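Local coordinates for protein carbohydrate kinase, FGGY (Novosphingobium aromaticivorans, PDB 3H6E) that is probably a sugar kinase of the FGGY family, expected to transfer a phosphate group to a carbohydrate substrate that has not been identified, at residues Leu133-Leu136 with Asp137-Pro141; Ala103-Ala106 with Asp107-Ser110. All coordinates share one frame; numbering follows the deposited sequence.

Contact 1. Residues Leu133-Leu136 with Asp137-Pro141; sequences LWWL and DQLHP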
loop_
_atom_site.group_PDB
_atom_site.type_symbol
_atom_site.label_atom_id
_atom_site.label_comp_id
_atom_site.label_asym_id
_atom_site.label_seq_id
_atom_site.Cartn_x
_atom_site.Cartn_y
_atom_site.Cartn_z
ATOM N N LEU A 133 18.803 -7.727 2.499
ATOM C CA LEU A 133 19.675 -8.081 3.614
ATOM C C LEU A 133 20.572 -9.257 3.253
ATOM O O LEU A 133 21.786 -9.201 3.446
ATOM C CB LEU A 133 18.846 -8.414 4.858
ATOM C CG LEU A 133 18.634 -7.290 5.876
ATOM C CD1 LEU A 133 18.775 -5.924 5.234
ATOM C CD2 LEU A 133 17.291 -7.430 6.594
ATOM N N TRP A 134 19.969 -10.320 2.726
ATOM C CA TRP A 134 20.717 -11.508 2.325
ATOM C C TRP A 134 21.889 -11.127 1.431
ATOM O O TRP A 134 23.034 -11.488 1.697
ATOM C CB TRP A 134 19.801 -12.479 1.581
ATOM C CG TRP A 134 20.457 -13.775 1.220
ATOM C CD1 TRP A 134 21.045 -14.095 0.027
ATOM C CD2 TRP A 134 20.589 -14.931 2.055
ATOM N NE1 TRP A 134 21.533 -15.374 0.071
ATOM C CE2 TRP A 134 21.270 -15.911 1.306
ATOM C CE3 TRP A 134 20.202 -15.233 3.365
ATOM C CZ2 TRP A 134 21.569 -17.173 1.823
ATOM C CZ3 TRP A 134 20.497 -16.486 3.874
ATOM C CH2 TRP A 134 21.173 -17.441 3.105
ATOM N N TRP A 135 21.584 -10.393 0.368
ATOM C CA TRP A 135 22.592 -9.942 -0.579
ATOM C C TRP A 135 23.611 -9.047 0.108
ATOM O O TRP A 135 24.811 -9.307 0.056
ATOM C CB TRP A 135 21.925 -9.199 -1.736
ATOM C CG TRP A 135 22.817 -8.965 -2.904
ATOM C CD1 TRP A 135 23.930 -9.681 -3.247
ATOM C CD2 TRP A 135 22.656 -7.965 -3.916
ATOM N NE1 TRP A 135 24.480 -9.176 -4.399
ATOM C CE2 TRP A 135 23.715 -8.125 -4.833
ATOM C CE3 TRP A 135 21.722 -6.947 -4.133
ATOM C CZ2 TRP A 135 23.869 -7.302 -5.947
ATOM C CZ3 TRP A 135 21.876 -6.132 -5.239
ATOM C CH2 TRP A 135 22.942 -6.314 -6.132
ATOM N N LEU A 136 23.126 -7.999 0.764
ATOM C CA LEU A 136 23.996 -7.068 1.478
ATOM C C LEU A 136 24.999 -7.768 2.397
ATOM O O LEU A 136 26.118 -7.294 2.576
ATOM C CB LEU A 136 23.163 -6.056 2.269
ATOM C CG LEU A 136 22.527 -4.947 1.431
ATOM C CD1 LEU A 136 21.563 -4.124 2.266
ATOM C CD2 LEU A 136 23.603 -4.062 0.818
ATOM N N ASP A 137 24.595 -8.890 2.982
ATOM C CA ASP A 137 25.483 -9.650 3.854
ATOM C C ASP A 137 26.700 -10.151 3.082
ATOM O O ASP A 137 27.747 -10.419 3.670
ATOM C CB ASP A 137 24.743 -10.820 4.512
ATOM C CG ASP A 137 24.097 -10.439 5.842
ATOM O OD1 ASP A 137 24.430 -9.364 6.386
ATOM O OD2 ASP A 137 23.263 -11.220 6.350
ATOM N N GLN A 138 26.558 -10.266 1.762
ATOM C CA GLN A 138 27.658 -10.687 0.896
ATOM C C GLN A 138 28.532 -9.515 0.460
ATOM O O GLN A 138 29.759 -9.597 0.509
ATOM C CB GLN A 138 27.128 -11.399 -0.349
ATOM C CG GLN A 138 26.617 -12.805 -0.111
ATOM C CD GLN A 138 26.698 -13.661 -1.363
ATOM O OE1 GLN A 138 26.459 -14.869 -1.321
ATOM N NE2 GLN A 138 27.048 -13.039 -2.487
ATOM N N LEU A 139 27.894 -8.428 0.033
ATOM C CA LEU A 139 28.604 -7.270 -0.506
ATOM C C LEU A 139 29.306 -6.450 0.577
ATOM O O LEU A 139 30.336 -5.824 0.327
ATOM C CB LEU A 139 27.637 -6.367 -1.274
ATOM C CG LEU A 139 26.666 -7.024 -2.255
ATOM C CD1 LEU A 139 25.561 -6.053 -2.631
ATOM C CD2 LEU A 139 27.394 -7.528 -3.495
ATOM N N HIS A 140 28.732 -6.438 1.774
ATOM C CA HIS A 140 29.275 -5.640 2.864
ATOM C C HIS A 140 29.155 -6.390 4.181
ATOM O O HIS A 140 28.519 -5.907 5.120
ATOM C CB HIS A 140 28.547 -4.297 2.948
ATOM C CG HIS A 140 28.596 -3.504 1.679
ATOM N ND1 HIS A 140 27.469 -3.195 0.949
ATOM C CD2 HIS A 140 29.640 -2.968 1.004
ATOM C CE1 HIS A 140 27.814 -2.492 -0.115
ATOM N NE2 HIS A 140 29.128 -2.342 -0.106
ATOM N N PRO A 141 29.778 -7.578 4.249
ATOM C CA PRO A 141 29.665 -8.505 5.383
ATOM C C PRO A 141 29.895 -7.831 6.730
ATOM O O PRO A 141 29.080 -7.990 7.640
ATOM C CB PRO A 141 30.773 -9.526 5.110
ATOM C CG PRO A 141 30.948 -9.492 3.630
ATOM C CD PRO A 141 30.715 -8.072 3.224
HETATM O O HOH W 1 22.504 -7.490 5.834
#

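Contact 2. Residues Ala103-Ala106 with Asp107-Ser110; sequences AVMA and DYRS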
loop_
_atom_site.group_PDB
_atom_site.type_symbol
_atom_site.label_atom_id
_atom_site.label_comp_id
_atom_site.label_asym_id
_atom_site.label_seq_id
_atom_site.Cartn_x
_atom_site.Cartn_y
_atom_site.Cartn_z
ATOM N N ALA A 103 21.964 -16.541 -8.451
ATOM C CA ALA A 103 22.495 -17.497 -7.486
ATOM C C ALA A 103 22.279 -17.026 -6.053
ATOM O O ALA A 103 22.024 -17.833 -5.159
ATOM C CB ALA A 103 23.981 -17.761 -7.749
ATOM N N VAL A 104 22.390 -15.717 -5.837
ATOM C CA VAL A 104 22.223 -15.147 -4.504
ATOM C C VAL A 104 20.776 -15.260 -4.046
ATOM O O VAL A 104 20.509 -15.527 -2.878
ATOM C CB VAL A 104 22.681 -13.671 -4.444
ATOM C CG1 VAL A 104 22.267 -13.029 -3.116
ATOM C CG2 VAL A 104 24.184 -13.571 -4.642
HETATM N N MSE A 105 19.848 -15.072 -4.976
HETATM C CA MSE A 105 18.421 -15.122 -4.663
HETATM C C MSE A 105 17.923 -16.535 -4.367
HETATM O O MSE A 105 17.184 -16.749 -3.406
HETATM C CB MSE A 105 17.590 -14.510 -5.793
HETATM C CG MSE A 105 16.088 -14.531 -5.520
HETATM SE SE MSE A 105 15.531 -13.262 -4.128
HETATM C CE MSE A 105 15.413 -11.658 -5.238
ATOM N N ALA A 106 18.324 -17.492 -5.200
ATOM C CA ALA A 106 17.935 -18.889 -5.014
ATOM C C ALA A 106 18.404 -19.400 -3.660
ATOM O O ALA A 106 17.657 -20.070 -2.943
ATOM C CB ALA A 106 18.498 -19.750 -6.133
ATOM N N ASP A 107 19.646 -19.075 -3.315
ATOM C CA ASP A 107 20.191 -19.409 -2.006
ATOM C C ASP A 107 19.283 -18.868 -0.910
ATOM O O ASP A 107 18.974 -19.566 0.057
ATOM C CB ASP A 107 21.600 -18.833 -1.840
ATOM C CG ASP A 107 22.620 -19.520 -2.727
ATOM O OD1 ASP A 107 22.212 -20.110 -3.752
ATOM O OD2 ASP A 107 23.825 -19.469 -2.400
ATOM N N TYR A 108 18.862 -17.617 -1.065
ATOM C CA TYR A 108 17.962 -17.002 -0.103
ATOM C C TYR A 108 16.595 -17.675 -0.128
ATOM O O TYR A 108 16.054 -18.039 0.914
ATOM C CB TYR A 108 17.817 -15.505 -0.370
ATOM C CG TYR A 108 16.816 -14.845 0.548
ATOM C CD1 TYR A 108 17.069 -14.735 1.910
ATOM C CD2 TYR A 108 15.617 -14.338 0.058
ATOM C CE1 TYR A 108 16.158 -14.137 2.762
ATOM C CE2 TYR A 108 14.700 -13.736 0.900
ATOM C CZ TYR A 108 14.976 -13.641 2.252
ATOM O OH TYR A 108 14.068 -13.047 3.099
ATOM N N ARG A 109 16.050 -17.846 -1.326
ATOM C CA ARG A 109 14.717 -18.420 -1.493
ATOM C C ARG A 109 14.535 -19.754 -0.772
ATOM O O ARG A 109 13.440 -20.063 -0.303
ATOM C CB ARG A 109 14.394 -18.599 -2.979
ATOM C CG ARG A 109 13.951 -17.336 -3.668
ATOM C CD ARG A 109 12.578 -16.915 -3.207
ATOM N NE ARG A 109 12.232 -15.584 -3.694
ATOM C CZ ARG A 109 11.819 -15.326 -4.929
ATOM N NH1 ARG A 109 11.708 -16.312 -5.807
ATOM N NH2 ARG A 109 11.523 -14.081 -5.286
ATOM N N SER A 110 15.603 -20.544 -0.689
ATOM C CA SER A 110 15.498 -21.907 -0.166
ATOM C C SER A 110 15.655 -21.972 1.348
ATOM O O SER A 110 15.632 -23.052 1.936
ATOM C CB SER A 110 16.508 -22.843 -0.852
ATOM O OG SER A 110 17.838 -22.369 -0.708
#

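Contact 1. Residues Leu133-Leu136 with Asp137-Pro141
Leu139 lies over one face of the Trp135 indole, one helical turn further along the chain. CD1 of Leu139 sits 3.6 Å from the centroid of the Trp135 five-membered ring, 13° off the ring normal, a CH-pi contact. The other methyl of Leu139, CD2, is 3.5 Å from NE1 of Trp135, so both branches of the leucine rest against the pyrrole part of the indole. Trp135 is turned for this by CG standing anti to the backbone N (chi1 -167°). One residue on, Leu136 CD2 meets the edge of the His140 ring, 4.0 Å from ND1 of His140. The backbone beneath carries i to i+4 bonds from Asp137 N to Leu133 O and from His140 N to Leu136 O. Trp135 O takes two donors, Leu139 N at i+4 and Gln138 N at i+3, the latter at 2.6 Å. Asp137 is tied back to the preceding turn by a water, which donates to Leu133 O at 3.0 Å and to Asp137 OD1 at 2.7 Å. Its carboxylate has further partners: a salt bridge from OD1 to Arg197 and a hydrogen bond from Trp194 NE1 to OD2. Further out, Leu136 packs on Leu94 and Met144, and the His140 ring meets that of Phe91. His140 is the first residue to leave helical geometry, and it also occupies the N-cap position of helix 141-145. The arrangement is the C-terminal turn of helix 129-139, with two i to i+4 side-chain pairs, ending where His140 leads into helix 141-145.

Contact 2. Residues Ala103-Ala106 with Asp107-Ser110
Met105, modelled as selenomethionine, and Arg109 cross at a slant, one turn apart on helix 102-109. CG of Met105 lies over one face of the Arg109 guanidinium group. Met105 CG is also 4.0 Å from Arg109 CG, and Met105 SE is 4.1 Å from Arg109 NE. Both side chains are bent: Met105 at chi2 (71°) and chi3, and Arg109 at chi2 (-70°). These bends bring the selenium beside the guanidinium end. SE of Met105 also approaches the Tyr108 ring obliquely, 4.3 Å from CD2 of Tyr108. The end of Tyr108 leads away from residues 103-106, and its OH is hydrogen-bonded to Asp176 OD2. The Arg109 NH2 makes a weak hydrogen bond to Leu123 O. Backbone bonds join Asp107 N to Ala103 O, Tyr108 N to Val104 O and Arg109 N to Met105 O, the last at 2.6 Å. At the end of the helix, Ser110 N donates to Ala106 O at 3.1 Å. The chemistry is therefore mixed. Apolar and polarisable groups of Met105 lie against an arginine side chain. The Tyr108 OH bond to Asp176 ties this turn to a distant part of the sequence, while the link from Arg109 to Leu123 is weak.

How the contacts relate
Contact 2 comes first in the chain, and its helix 102-109 packs directly against helix 129-139 of contact 1. The two contact centres are 13 Å apart. Trp134 makes much of the join: Trp134 CE3 is 3.5 Å from Tyr108 CD1, with the ring planes at about 50°, and Trp134 NE1 is 3.1 Å from Val104 O. Val104 also meets Trp135 across the helices, with Val104 CG1 3.7 Å from CD1 of Trp135, and it touches Gln138. Both contacts lie far from the middle of the protein: the centre of contact 1 is about 27 Å from the centre of the chain, that of contact 2 about 26 Å.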